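Local coordinates for protein glycerol dehydratase (Clostridium butyricum, PDB 1R9D) that catalyses the B12-independent dehydration of glycerol, probably through a glycyl radical as in other members of the pyruvate formate-lyase family, at residues F89-L94 with E124-K129; I33-S38 with V85-S90; T460-F465 with E577-L582; I456-L459 with F465-N468; L376-W381 with L390-L395. All coordinates share one frame; numbering follows the deposited sequence.

Contact 1 of 5, residues F89-L94 with E124-K129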
# COMPACT_ATOMS: atom_id res chain seq x y z
N PHE A 89 -11.89 5.88 -10.97
CA PHE A 89 -11.17 5.03 -11.91
C PHE A 89 -10.51 5.87 -13.01
O PHE A 89 -9.33 5.69 -13.31
CB PHE A 89 -12.12 3.99 -12.50
CG PHE A 89 -12.80 3.15 -11.45
CD1 PHE A 89 -14.18 3.14 -11.33
CD2 PHE A 89 -12.04 2.38 -10.57
CE1 PHE A 89 -14.81 2.38 -10.34
CE2 PHE A 89 -12.66 1.62 -9.58
CZ PHE A 89 -14.04 1.61 -9.46
N SER A 90 -11.27 6.78 -13.61
CA SER A 90 -10.77 7.68 -14.64
C SER A 90 -11.85 8.74 -14.84
O SER A 90 -13.00 8.51 -14.49
CB SER A 90 -10.51 6.96 -15.97
OG SER A 90 -11.72 6.62 -16.61
N ASN A 91 -11.49 9.89 -15.39
CA ASN A 91 -12.48 10.93 -15.60
C ASN A 91 -12.07 11.97 -16.63
O ASN A 91 -12.91 12.71 -17.14
CB ASN A 91 -12.80 11.63 -14.28
CG ASN A 91 -11.58 12.25 -13.65
OD1 ASN A 91 -11.08 13.28 -14.11
ND2 ASN A 91 -11.07 11.61 -12.59
N LYS A 92 -10.78 12.02 -16.94
CA LYS A 92 -10.30 12.99 -17.92
C LYS A 92 -10.92 12.76 -19.30
O LYS A 92 -11.08 13.70 -20.08
CB LYS A 92 -8.77 12.93 -18.01
CG LYS A 92 -8.07 13.48 -16.76
CD LYS A 92 -6.56 13.46 -16.91
CE LYS A 92 -5.87 13.85 -15.60
NZ LYS A 92 -6.28 15.20 -15.12
N TRP A 93 -11.30 11.52 -19.60
CA TRP A 93 -11.92 11.23 -20.89
C TRP A 93 -13.29 11.91 -20.94
O TRP A 93 -13.70 12.41 -21.99
CB TRP A 93 -12.08 9.72 -21.09
CG TRP A 93 -13.03 9.06 -20.13
CD1 TRP A 93 -12.71 8.44 -18.96
CD2 TRP A 93 -14.45 8.97 -20.25
NE1 TRP A 93 -13.85 7.96 -18.34
CE2 TRP A 93 -14.93 8.28 -19.12
CE3 TRP A 93 -15.38 9.40 -21.22
CZ2 TRP A 93 -16.29 8.01 -18.92
CZ3 TRP A 93 -16.73 9.14 -21.02
CH2 TRP A 93 -17.17 8.45 -19.88
N LEU A 94 -13.99 11.91 -19.81
CA LEU A 94 -15.31 12.51 -19.72
C LEU A 94 -15.17 14.02 -19.89
O LEU A 94 -15.94 14.65 -20.61
CB LEU A 94 -15.94 12.22 -18.35
CG LEU A 94 -17.45 11.98 -18.27
CD1 LEU A 94 -17.91 12.22 -16.85
CD2 LEU A 94 -18.20 12.88 -19.23
N GLU A 124 -11.11 18.41 -11.06
CA GLU A 124 -10.02 19.06 -10.34
C GLU A 124 -9.51 18.23 -9.16
O GLU A 124 -8.30 18.06 -8.99
CB GLU A 124 -10.45 20.44 -9.85
CG GLU A 124 -9.33 21.25 -9.23
CD GLU A 124 -9.82 22.60 -8.70
OE1 GLU A 124 -10.45 23.35 -9.47
OE2 GLU A 124 -9.56 22.90 -7.52
N TYR A 125 -10.42 17.72 -8.34
CA TYR A 125 -9.99 16.94 -7.18
C TYR A 125 -9.29 15.64 -7.54
O TYR A 125 -8.22 15.34 -7.01
CB TYR A 125 -11.17 16.59 -6.27
CG TYR A 125 -10.75 15.68 -5.13
CD1 TYR A 125 -10.03 16.19 -4.05
CD2 TYR A 125 -10.98 14.31 -5.18
CE1 TYR A 125 -9.55 15.35 -3.04
CE2 TYR A 125 -10.51 13.46 -4.18
CZ TYR A 125 -9.79 13.98 -3.12
OH TYR A 125 -9.31 13.15 -2.14
N TRP A 126 -9.90 14.85 -8.42
CA TRP A 126 -9.34 13.55 -8.78
C TRP A 126 -8.11 13.51 -9.66
O TRP A 126 -7.62 12.44 -10.00
CB TRP A 126 -10.43 12.67 -9.39
CG TRP A 126 -11.51 12.33 -8.42
CD1 TRP A 126 -12.68 13.01 -8.23
CD2 TRP A 126 -11.51 11.25 -7.48
NE1 TRP A 126 -13.41 12.42 -7.23
CE2 TRP A 126 -12.72 11.34 -6.75
CE3 TRP A 126 -10.61 10.22 -7.19
CZ2 TRP A 126 -13.05 10.43 -5.74
CZ3 TRP A 126 -10.94 9.31 -6.18
CH2 TRP A 126 -12.15 9.42 -5.47
N ASN A 127 -7.60 14.68 -10.03
CA ASN A 127 -6.41 14.72 -10.86
C ASN A 127 -5.24 14.00 -10.20
O ASN A 127 -4.77 14.40 -9.12
CB ASN A 127 -6.03 16.17 -11.17
CG ASN A 127 -4.79 16.26 -12.03
OD1 ASN A 127 -4.69 15.61 -13.06
ND2 ASN A 127 -3.84 17.09 -11.61
N GLY A 128 -4.77 12.93 -10.84
CA GLY A 128 -3.65 12.16 -10.33
C GLY A 128 -4.00 11.17 -9.23
O GLY A 128 -3.12 10.46 -8.74
N LYS A 129 -5.27 11.10 -8.85
CA LYS A 129 -5.68 10.21 -7.76
C LYS A 129 -6.52 9.00 -8.15
O LYS A 129 -7.04 8.30 -7.28
CB LYS A 129 -6.44 11.04 -6.72
CG LYS A 129 -5.67 12.26 -6.26
CD LYS A 129 -6.51 13.13 -5.33
CE LYS A 129 -5.77 14.42 -4.99
NZ LYS A 129 -6.65 15.37 -4.26
O HOH W 1 -7.93 12.00 -13.11

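Contact 2 of 5, residues I33-S38 with V85-S90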
# COMPACT_ATOMS: atom_id res chain seq x y z
N ILE A 33 -20.34 13.82 -7.30
CA ILE A 33 -20.22 14.89 -6.31
C ILE A 33 -20.06 14.32 -4.90
O ILE A 33 -19.22 14.78 -4.13
CB ILE A 33 -21.45 15.83 -6.36
CG1 ILE A 33 -21.30 16.84 -7.50
CG2 ILE A 33 -21.59 16.60 -5.05
CD1 ILE A 33 -21.07 16.24 -8.87
N LEU A 34 -20.85 13.30 -4.58
CA LEU A 34 -20.82 12.68 -3.26
C LEU A 34 -19.52 11.95 -2.92
O LEU A 34 -19.02 12.08 -1.80
CB LEU A 34 -22.01 11.73 -3.11
CG LEU A 34 -23.38 12.41 -3.05
CD1 LEU A 34 -24.47 11.36 -3.00
CD2 LEU A 34 -23.46 13.32 -1.82
N ILE A 35 -18.98 11.17 -3.85
CA ILE A 35 -17.74 10.45 -3.55
C ILE A 35 -16.59 11.45 -3.41
O ILE A 35 -15.68 11.24 -2.61
CB ILE A 35 -17.41 9.39 -4.64
CG1 ILE A 35 -16.28 8.48 -4.14
CG2 ILE A 35 -17.00 10.08 -5.94
CD1 ILE A 35 -16.04 7.25 -5.00
N THR A 36 -16.65 12.54 -4.16
CA THR A 36 -15.62 13.58 -4.11
C THR A 36 -15.65 14.25 -2.73
O THR A 36 -14.61 14.50 -2.12
CB THR A 36 -15.84 14.65 -5.20
OG1 THR A 36 -15.73 14.04 -6.50
CG2 THR A 36 -14.82 15.77 -5.09
N GLU A 37 -16.86 14.52 -2.25
CA GLU A 37 -17.05 15.15 -0.95
C GLU A 37 -16.53 14.24 0.16
O GLU A 37 -15.87 14.71 1.09
CB GLU A 37 -18.53 15.46 -0.74
CG GLU A 37 -18.92 15.76 0.70
CD GLU A 37 -20.34 16.30 0.81
OE1 GLU A 37 -21.26 15.72 0.19
OE2 GLU A 37 -20.54 17.30 1.54
N SER A 38 -16.82 12.95 0.06
CA SER A 38 -16.38 12.00 1.08
C SER A 38 -14.86 11.87 1.11
O SER A 38 -14.25 11.97 2.17
CB SER A 38 -17.00 10.62 0.83
OG SER A 38 -16.62 9.70 1.84
N VAL A 85 -21.45 8.68 -12.57
CA VAL A 85 -20.04 8.83 -12.92
C VAL A 85 -19.15 8.25 -11.82
O VAL A 85 -19.43 8.43 -10.63
CB VAL A 85 -19.70 10.32 -13.13
CG1 VAL A 85 -18.21 10.50 -13.40
CG2 VAL A 85 -20.51 10.87 -14.30
N PHE A 86 -18.10 7.55 -12.23
CA PHE A 86 -17.16 6.92 -11.30
C PHE A 86 -15.76 7.48 -11.53
O PHE A 86 -14.89 6.82 -12.10
CB PHE A 86 -17.19 5.39 -11.51
CG PHE A 86 -18.51 4.76 -11.18
CD1 PHE A 86 -19.65 5.03 -11.94
CD2 PHE A 86 -18.64 3.94 -10.06
CE1 PHE A 86 -20.88 4.50 -11.59
CE2 PHE A 86 -19.87 3.41 -9.70
CZ PHE A 86 -21.00 3.69 -10.47
N PRO A 87 -15.52 8.71 -11.05
CA PRO A 87 -14.25 9.42 -11.18
C PRO A 87 -13.03 8.78 -10.52
O PRO A 87 -11.91 9.15 -10.84
CB PRO A 87 -14.56 10.80 -10.59
CG PRO A 87 -15.52 10.45 -9.50
CD PRO A 87 -16.44 9.46 -10.18
N GLU A 88 -13.27 7.84 -9.62
CA GLU A 88 -12.17 7.17 -8.92
C GLU A 88 -11.33 6.29 -9.83
O GLU A 88 -10.18 5.97 -9.51
CB GLU A 88 -12.70 6.32 -7.75
CG GLU A 88 -13.63 5.18 -8.16
CD GLU A 88 -15.10 5.50 -7.95
OE1 GLU A 88 -15.77 4.77 -7.20
OE2 GLU A 88 -15.60 6.48 -8.55
N PHE A 89 -11.89 5.88 -10.97
CA PHE A 89 -11.17 5.03 -11.91
C PHE A 89 -10.51 5.87 -13.01
O PHE A 89 -9.33 5.69 -13.31
CB PHE A 89 -12.12 3.99 -12.50
CG PHE A 89 -12.80 3.15 -11.45
CD1 PHE A 89 -14.18 3.14 -11.33
CD2 PHE A 89 -12.04 2.38 -10.57
CE1 PHE A 89 -14.81 2.38 -10.34
CE2 PHE A 89 -12.66 1.62 -9.58
CZ PHE A 89 -14.04 1.61 -9.46
N SER A 90 -11.27 6.78 -13.61
CA SER A 90 -10.77 7.68 -14.64
C SER A 90 -11.85 8.74 -14.84
O SER A 90 -13.00 8.51 -14.49
CB SER A 90 -10.51 6.96 -15.97
OG SER A 90 -11.72 6.62 -16.61

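Contact 3 of 5, residues T460-F465 with E577-L582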
# COMPACT_ATOMS: atom_id res chain seq x y z
N THR A 460 4.01 -10.31 -38.69
CA THR A 460 4.89 -11.42 -39.03
C THR A 460 5.38 -11.18 -40.46
O THR A 460 6.56 -11.30 -40.76
CB THR A 460 4.16 -12.78 -38.96
OG1 THR A 460 3.64 -12.98 -37.64
CG2 THR A 460 5.12 -13.91 -39.30
N ILE A 461 4.44 -10.84 -41.33
CA ILE A 461 4.76 -10.57 -42.73
C ILE A 461 5.67 -9.35 -42.86
O ILE A 461 6.53 -9.31 -43.74
CB ILE A 461 3.48 -10.37 -43.56
CG1 ILE A 461 2.77 -11.71 -43.72
CG2 ILE A 461 3.81 -9.75 -44.92
CD1 ILE A 461 1.47 -11.65 -44.49
N ASN A 462 5.50 -8.37 -41.97
CA ASN A 462 6.32 -7.16 -42.01
C ASN A 462 7.47 -7.13 -41.00
O ASN A 462 8.03 -6.07 -40.72
CB ASN A 462 5.44 -5.92 -41.84
CG ASN A 462 4.49 -5.72 -43.01
OD1 ASN A 462 4.85 -5.94 -44.17
ND2 ASN A 462 3.26 -5.28 -42.72
N SER A 463 7.83 -8.29 -40.45
CA SER A 463 8.93 -8.40 -39.49
C SER A 463 8.89 -7.40 -38.33
O SER A 463 9.92 -6.79 -38.00
CB SER A 463 10.28 -8.27 -40.21
OG SER A 463 10.49 -9.35 -41.10
N GLY A 464 7.73 -7.22 -37.72
CA GLY A 464 7.60 -6.31 -36.60
C GLY A 464 7.68 -4.83 -36.93
O GLY A 464 7.72 -4.00 -36.02
N PHE A 465 7.70 -4.51 -38.22
CA PHE A 465 7.78 -3.12 -38.66
C PHE A 465 6.37 -2.65 -39.01
O PHE A 465 5.64 -3.33 -39.74
CB PHE A 465 8.69 -3.00 -39.89
CG PHE A 465 9.20 -1.61 -40.14
CD1 PHE A 465 10.06 -1.00 -39.24
CD2 PHE A 465 8.83 -0.92 -41.30
CE1 PHE A 465 10.55 0.29 -39.48
CE2 PHE A 465 9.32 0.36 -41.55
CZ PHE A 465 10.18 0.97 -40.63
N GLU A 577 6.31 -10.87 -53.23
CA GLU A 577 5.13 -10.45 -53.97
C GLU A 577 3.91 -10.31 -53.06
O GLU A 577 3.15 -9.35 -53.17
CB GLU A 577 4.83 -11.45 -55.09
CG GLU A 577 5.93 -11.55 -56.13
CD GLU A 577 5.62 -12.54 -57.25
OE1 GLU A 577 5.44 -13.74 -56.96
OE2 GLU A 577 5.57 -12.11 -58.42
N LEU A 578 3.73 -11.27 -52.16
CA LEU A 578 2.60 -11.23 -51.24
C LEU A 578 2.74 -10.03 -50.30
O LEU A 578 1.79 -9.28 -50.10
CB LEU A 578 2.53 -12.52 -50.41
CG LEU A 578 1.37 -12.59 -49.42
CD1 LEU A 578 0.05 -12.51 -50.17
CD2 LEU A 578 1.45 -13.89 -48.61
N LYS A 579 3.94 -9.83 -49.76
CA LYS A 579 4.17 -8.72 -48.85
C LYS A 579 3.81 -7.39 -49.51
O LYS A 579 3.14 -6.55 -48.91
CB LYS A 579 5.63 -8.70 -48.39
CG LYS A 579 5.99 -7.54 -47.47
CD LYS A 579 7.42 -7.67 -46.96
CE LYS A 579 7.82 -6.47 -46.11
NZ LYS A 579 9.18 -6.62 -45.52
N LYS A 580 4.26 -7.20 -50.75
CA LYS A 580 3.98 -5.96 -51.46
C LYS A 580 2.50 -5.80 -51.78
O LYS A 580 1.95 -4.71 -51.65
CB LYS A 580 4.80 -5.88 -52.75
CG LYS A 580 6.30 -5.76 -52.50
CD LYS A 580 7.09 -5.63 -53.80
CE LYS A 580 8.58 -5.56 -53.52
NZ LYS A 580 9.38 -5.51 -54.77
N THR A 581 1.86 -6.89 -52.17
CA THR A 581 0.44 -6.86 -52.50
C THR A 581 -0.40 -6.46 -51.28
O THR A 581 -1.31 -5.64 -51.38
CB THR A 581 -0.06 -8.23 -53.00
OG1 THR A 581 0.78 -8.68 -54.07
CG2 THR A 581 -1.49 -8.12 -53.50
N LEU A 582 -0.09 -7.05 -50.13
CA LEU A 582 -0.84 -6.75 -48.92
C LEU A 582 -0.64 -5.30 -48.49
O LEU A 582 -1.59 -4.61 -48.13
CB LEU A 582 -0.43 -7.69 -47.79
CG LEU A 582 -0.78 -9.16 -48.03
CD1 LEU A 582 -0.17 -10.01 -46.93
CD2 LEU A 582 -2.29 -9.34 -48.09
O HOH W 2 9.30 -8.98 -43.53
O HOH W 3 9.05 -4.65 -43.13

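Contact 4 of 5, residues I456-L459 with F465-N468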
# COMPACT_ATOMS: atom_id res chain seq x y z
N ILE A 456 -1.03 -9.71 -35.52
CA ILE A 456 0.18 -10.50 -35.35
C ILE A 456 0.59 -11.10 -36.70
O ILE A 456 1.77 -11.24 -37.00
CB ILE A 456 -0.03 -11.63 -34.30
CG1 ILE A 456 -0.36 -11.01 -32.94
CG2 ILE A 456 1.22 -12.49 -34.18
CD1 ILE A 456 0.71 -10.07 -32.39
N VAL A 457 -0.40 -11.46 -37.52
CA VAL A 457 -0.09 -12.01 -38.84
C VAL A 457 0.54 -10.90 -39.69
O VAL A 457 1.52 -11.12 -40.38
CB VAL A 457 -1.36 -12.53 -39.56
CG1 VAL A 457 -1.02 -12.90 -41.00
CG2 VAL A 457 -1.90 -13.75 -38.83
N GLU A 458 -0.04 -9.70 -39.61
CA GLU A 458 0.47 -8.55 -40.37
C GLU A 458 1.90 -8.23 -39.96
O GLU A 458 2.76 -7.96 -40.80
CB GLU A 458 -0.44 -7.33 -40.13
CG GLU A 458 -0.04 -6.08 -40.89
CD GLU A 458 -1.03 -4.93 -40.73
OE1 GLU A 458 -0.84 -3.89 -41.39
OE2 GLU A 458 -2.00 -5.07 -39.94
N LEU A 459 2.17 -8.27 -38.66
CA LEU A 459 3.51 -7.98 -38.15
C LEU A 459 4.50 -9.10 -38.47
O LEU A 459 5.71 -8.86 -38.50
CB LEU A 459 3.47 -7.73 -36.64
CG LEU A 459 2.81 -6.41 -36.24
CD1 LEU A 459 2.68 -6.35 -34.72
CD2 LEU A 459 3.64 -5.23 -36.76
N PHE A 465 7.70 -4.51 -38.22
CA PHE A 465 7.78 -3.12 -38.66
C PHE A 465 6.37 -2.65 -39.01
O PHE A 465 5.64 -3.33 -39.74
CB PHE A 465 8.69 -3.00 -39.89
CG PHE A 465 9.20 -1.61 -40.14
CD1 PHE A 465 10.06 -1.00 -39.24
CD2 PHE A 465 8.83 -0.92 -41.30
CE1 PHE A 465 10.55 0.29 -39.48
CE2 PHE A 465 9.32 0.36 -41.55
CZ PHE A 465 10.18 0.97 -40.63
N ASP A 466 5.98 -1.49 -38.50
CA ASP A 466 4.64 -0.97 -38.73
C ASP A 466 4.64 0.56 -38.70
O ASP A 466 5.13 1.16 -37.75
CB ASP A 466 3.69 -1.53 -37.66
CG ASP A 466 2.23 -1.20 -37.92
OD1 ASP A 466 1.68 -0.33 -37.22
OD2 ASP A 466 1.64 -1.82 -38.83
N LYS A 467 4.09 1.18 -39.73
CA LYS A 467 4.02 2.63 -39.82
C LYS A 467 5.41 3.26 -39.70
O LYS A 467 5.61 4.23 -38.96
CB LYS A 467 3.11 3.18 -38.72
CG LYS A 467 1.65 2.79 -38.89
CD LYS A 467 0.80 3.39 -37.79
CE LYS A 467 -0.67 3.09 -38.00
NZ LYS A 467 -1.50 3.68 -36.91
N ASN A 468 6.36 2.70 -40.43
CA ASN A 468 7.73 3.19 -40.44
C ASN A 468 8.38 3.22 -39.06
O ASN A 468 9.16 4.12 -38.74
CB ASN A 468 7.77 4.59 -41.07
CG ASN A 468 7.22 4.61 -42.48
OD1 ASN A 468 7.75 3.94 -43.38
ND2 ASN A 468 6.16 5.38 -42.69

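Contact 5 of 5, residues L376-W381 with L390-L395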
# COMPACT_ATOMS: atom_id res chain seq x y z
N LEU A 376 -29.79 -13.79 -20.94
CA LEU A 376 -30.30 -15.10 -20.55
C LEU A 376 -29.55 -16.24 -21.23
O LEU A 376 -29.29 -16.21 -22.44
CB LEU A 376 -31.79 -15.20 -20.87
CG LEU A 376 -32.51 -16.49 -20.44
CD1 LEU A 376 -32.36 -16.68 -18.94
CD2 LEU A 376 -33.98 -16.40 -20.82
N SER A 377 -29.22 -17.26 -20.44
CA SER A 377 -28.46 -18.41 -20.92
C SER A 377 -29.00 -19.71 -20.35
O SER A 377 -29.74 -19.71 -19.37
CB SER A 377 -27.00 -18.25 -20.49
OG SER A 377 -26.46 -17.02 -20.94
N VAL A 378 -28.62 -20.83 -20.97
CA VAL A 378 -29.04 -22.13 -20.48
C VAL A 378 -27.85 -23.09 -20.52
O VAL A 378 -27.00 -23.02 -21.41
CB VAL A 378 -30.20 -22.74 -21.32
CG1 VAL A 378 -31.41 -21.81 -21.32
CG2 VAL A 378 -29.73 -23.02 -22.75
N ARG A 379 -27.76 -23.96 -19.52
CA ARG A 379 -26.70 -24.95 -19.48
C ARG A 379 -27.27 -26.22 -20.08
O ARG A 379 -28.44 -26.55 -19.85
CB ARG A 379 -26.25 -25.20 -18.03
CG ARG A 379 -25.31 -24.14 -17.50
CD ARG A 379 -24.94 -24.39 -16.04
NE ARG A 379 -24.51 -25.76 -15.82
CZ ARG A 379 -24.01 -26.21 -14.67
NH1 ARG A 379 -23.89 -25.39 -13.64
NH2 ARG A 379 -23.67 -27.49 -14.54
N ILE A 380 -26.46 -26.93 -20.86
CA ILE A 380 -26.88 -28.16 -21.51
C ILE A 380 -25.88 -29.26 -21.17
O ILE A 380 -24.68 -29.02 -21.16
CB ILE A 380 -26.90 -27.99 -23.05
CG1 ILE A 380 -27.89 -26.88 -23.45
CG2 ILE A 380 -27.25 -29.30 -23.74
CD1 ILE A 380 -29.34 -27.18 -23.08
N TRP A 381 -26.38 -30.45 -20.86
CA TRP A 381 -25.49 -31.57 -20.57
C TRP A 381 -26.10 -32.86 -21.10
O TRP A 381 -27.19 -32.84 -21.66
CB TRP A 381 -25.17 -31.66 -19.07
CG TRP A 381 -26.29 -32.07 -18.16
CD1 TRP A 381 -27.45 -31.39 -17.93
CD2 TRP A 381 -26.31 -33.21 -17.30
NE1 TRP A 381 -28.20 -32.04 -16.97
CE2 TRP A 381 -27.52 -33.15 -16.56
CE3 TRP A 381 -25.42 -34.27 -17.07
CZ2 TRP A 381 -27.86 -34.12 -15.61
CZ3 TRP A 381 -25.76 -35.23 -16.12
CH2 TRP A 381 -26.97 -35.15 -15.41
N LEU A 390 -36.13 -28.17 -25.77
CA LEU A 390 -37.13 -27.75 -26.75
C LEU A 390 -37.72 -26.39 -26.38
O LEU A 390 -38.00 -25.57 -27.26
CB LEU A 390 -38.23 -28.80 -26.86
CG LEU A 390 -37.80 -30.08 -27.60
CD1 LEU A 390 -38.92 -31.11 -27.56
CD2 LEU A 390 -37.45 -29.72 -29.05
N ARG A 391 -37.90 -26.15 -25.09
CA ARG A 391 -38.44 -24.86 -24.65
C ARG A 391 -37.42 -23.77 -24.96
O ARG A 391 -37.79 -22.66 -25.35
CB ARG A 391 -38.74 -24.89 -23.15
CG ARG A 391 -39.51 -23.67 -22.66
CD ARG A 391 -40.87 -23.56 -23.35
NE ARG A 391 -41.73 -22.56 -22.72
CZ ARG A 391 -42.93 -22.20 -23.18
NH1 ARG A 391 -43.41 -22.76 -24.29
NH2 ARG A 391 -43.65 -21.30 -22.53
N ALA A 392 -36.14 -24.07 -24.79
CA ALA A 392 -35.10 -23.10 -25.09
C ALA A 392 -35.14 -22.80 -26.59
O ALA A 392 -34.99 -21.66 -27.01
CB ALA A 392 -33.73 -23.64 -24.68
N ALA A 393 -35.35 -23.85 -27.38
CA ALA A 393 -35.43 -23.70 -28.83
C ALA A 393 -36.60 -22.79 -29.21
O ALA A 393 -36.49 -22.00 -30.13
CB ALA A 393 -35.58 -25.06 -29.50
N GLU A 394 -37.72 -22.92 -28.49
CA GLU A 394 -38.89 -22.08 -28.74
C GLU A 394 -38.53 -20.62 -28.52
O GLU A 394 -38.99 -19.73 -29.24
CB GLU A 394 -40.04 -22.43 -27.80
CG GLU A 394 -40.87 -23.64 -28.15
CD GLU A 394 -42.22 -23.62 -27.46
OE1 GLU A 394 -43.12 -22.86 -27.91
OE2 GLU A 394 -42.39 -24.34 -26.45
N LEU A 395 -37.73 -20.36 -27.49
CA LEU A 395 -37.32 -19.00 -27.19
C LEU A 395 -36.44 -18.47 -28.32
O LEU A 395 -36.60 -17.33 -28.76
CB LEU A 395 -36.55 -18.94 -25.87
CG LEU A 395 -35.94 -17.59 -25.49
CD1 LEU A 395 -37.02 -16.51 -25.42
CD2 LEU A 395 -35.23 -17.72 -24.16

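Contact 1 of 5, residues F89-L94 with E124-K129
One direct hydrogen bond joins the two segments, from the ammonium of Lys92 to the side-chain carbonyl of Asn127, with NZ 2.6 Å from OD1. The donor lies 32° off the carbonyl plane of Asn127. Lys92 runs extended from its helix and bends only at its last torsion (chi4 -58°), which turns NZ onto the oxygen. Glu133 of helix 131-138 touches both side chains at this outer, exposed end.

Deeper in, the contact is one of van der Waals approach. ND2 of Asn91 stands 3.4 Å from CB of Trp126, the two side chains crossing at about a right angle and the amide plane turned 62° from the indole. The polar partner of ND2 is the backbone oxygen of Pro87, while the indole NE1 bonds to Thr36 OG1 on helix 30-40.

One water accepts a weak hydrogen bond from Asn91 ND2 and lies 3.2 Å from Trp126 O, to which it can donate, though other acceptors are in reach. The same carbonyl oxygen closes a type II beta turn, receiving Lys129 N at 2.9 Å, with Gly128 at the positive-phi position.

The start of helix 92-97 is thus joined to the turn after helix 113-125 by a charged donor outside and, more weakly, a water within, and the buried amide and indole nitrogens find their stronger partners elsewhere in the fold.

Contact 2 of 5, residues I33-S38 with V85-S90
The pyrrolidine ring of Pro87 meets Ile35 through its CG corner, 3.9 Å from the branch methyl CG2, and the two side chains run past each other in opposite directions. Next to it, the carboxylate of Glu88 is met by the other arm of Ile35: CD1 lies 3.3 Å from OE1 and 3.7 Å from OE2, so the methyl sits against the whole group. The phenyl ring of Phe89 takes Glu88 CG centrally on one face, 3.6 Å from the ring plane.

The CG1 arm of Ile35, opposite the backbone N (chi1 -168°), extends through CD1 to Glu88, leaving CG2, between that N and the carbonyl carbon, for Pro87. Helix 30-40 thereby packs on the loop that leads into helix 92-97, within the pyruvate formate-lyase-like part of the chain. Val122 of helix 113-125 also touches Pro87, which places the proline between two helices.

The Glu88 chain bends at chi2 (-100°), bringing its carboxylate beside the isoleucine instead of leaving it stretched out. This buried charge is met by Arg31 of helix 30-40 and by Arg51 of helix 47-61, both in salt bridges to OE1, and the two arginines would be expected to favour its ionised form.

Contact 3 of 5, residues T460-F465 with E577-L582
Ile461 and Leu582 press together at the tight end of this contact, their CD1 methyls 3.4 Å apart, closer than usual van der Waals distance. The side chains cross at about a right angle. On the other branch, CG2 of Ile461 lies 4.0 Å from CG of Lys579, and these two side chains run alongside in opposite directions. Because CG2 stands opposite the backbone N and CG1 beside it (chi1 -72°), one isoleucine reaches both residues of helix 575-583.

Lys579 carries the contact from this buried edge to the wetter side. Its fully extended chain passes over the end of helix 453-461, where a Schellman motif with Ser463 as the positive-phi residue reverses the backbone into a type I' turn, Asn462 to Phe465. Lys579 CE comes within 3.6 Å of Asn462 OD1, an oxygen that takes its hydrogen bond from Asn583 ND2.

At the ammonium end, water links the lysine to the backbone. NZ donates to two waters, each at 3.1 Å: one in turn donates to Ile461 O and also bonds Ser463 OG, the other donates to Asn462 O. Glu479 binds NZ directly in a salt bridge.

Contact 4 of 5, residues I456-L459 with F465-N468
Phe465 meets Leu459 through its backbone, the carbonyl O lying 4.1 Å from the leucine CD2 methyl, while its CB points away from the helix. The next residue, Asp466, turns its CB toward helix 453-461 and makes the closer approach: CB is 3.8 Å from the same methyl of Leu459, and the two side chains cross at about a right angle. Here the chain, turned by the Schellman motif and type I' turn that end helix 453-461, passes the helix end at Leu459 and then leaves it. Ile471 of the following loop and Phe498 of helix 484-516 also touch Leu459.

Farther out on Asp466, chi1 of -172° carries the carboxylate toward Glu458, whose extended chain brings OE1 to 4.1 Å from OD2. The two carboxylate planes are 86° apart. Such proximity of like charges would be costly alone, but Arg455 forms a salt bridge with Asp466 OD2 and a long, weak ion pair with Glu458 OE2, which also accepts a hydrogen bond from Gly653 N.

Contact 5 of 5, residues L376-W381 with L390-L395
Leu376 and Leu395 meet methyl to methyl, CD2 against CD2 at 3.8 Å, with their side chains inclined to each other. Both leucines have CG opposite the backbone N (chi1 -176° in Leu376 and 175° in Leu395), which carries each branched end to the other element. A looser pair lies beside them: CG1 of Val378 is 4.5 Å from the CB of Ala392, where the two backbones come closest, the CA atoms of these residues being 7.7 Å apart.

These four buried residues are set in place by their neighbours. Leu363 and Val367 of helix 357-369 touch Leu395, and Tyr405 of strand 404-407 touches both Val378 and Ala392. Backbone hydrogen bonds of Leu376 and Val378 to strand 404-407, and of Ser377 to strand 341-344, hold this strand inside the sheet. On the helix, away from the sheet, Arg391 NH1 bridges to Glu394 OE2 at 2.9 Å; the oxygen lies almost in the guanidinium plane, yet is approached from above its own carboxylate plane. Arg391 has a second acidic partner in Glu364.

Strand 375-380, helix 386-397 and strand 404-407 make up a beta-alpha-beta crossover joining parallel neighbouring strands, and this apolar layer is where its helix packs on the sheet.

Overall arrangement
From the N terminus, contact 2 opens first, on helix 30-40, and closes a long loop at 85-90. Contact 1 starts on the shared residues Phe89 and Ser90 and closes at 124-129, so the two follow head to tail. They touch through Trp126, and together tie helices 30-40, 92-97 and 113-125. Contact 5 is a short closure within a beta-alpha-beta unit, across the chain's centre from both. Contact 4 then folds the end of helix 453-461 onto the following loop. Contact 3 begins inside that closure and leaves it for helix 575-583, so the two cross, joined by a probable hydrogen bond from Gly464 N to Leu459 O; their centres lie 8 Å apart.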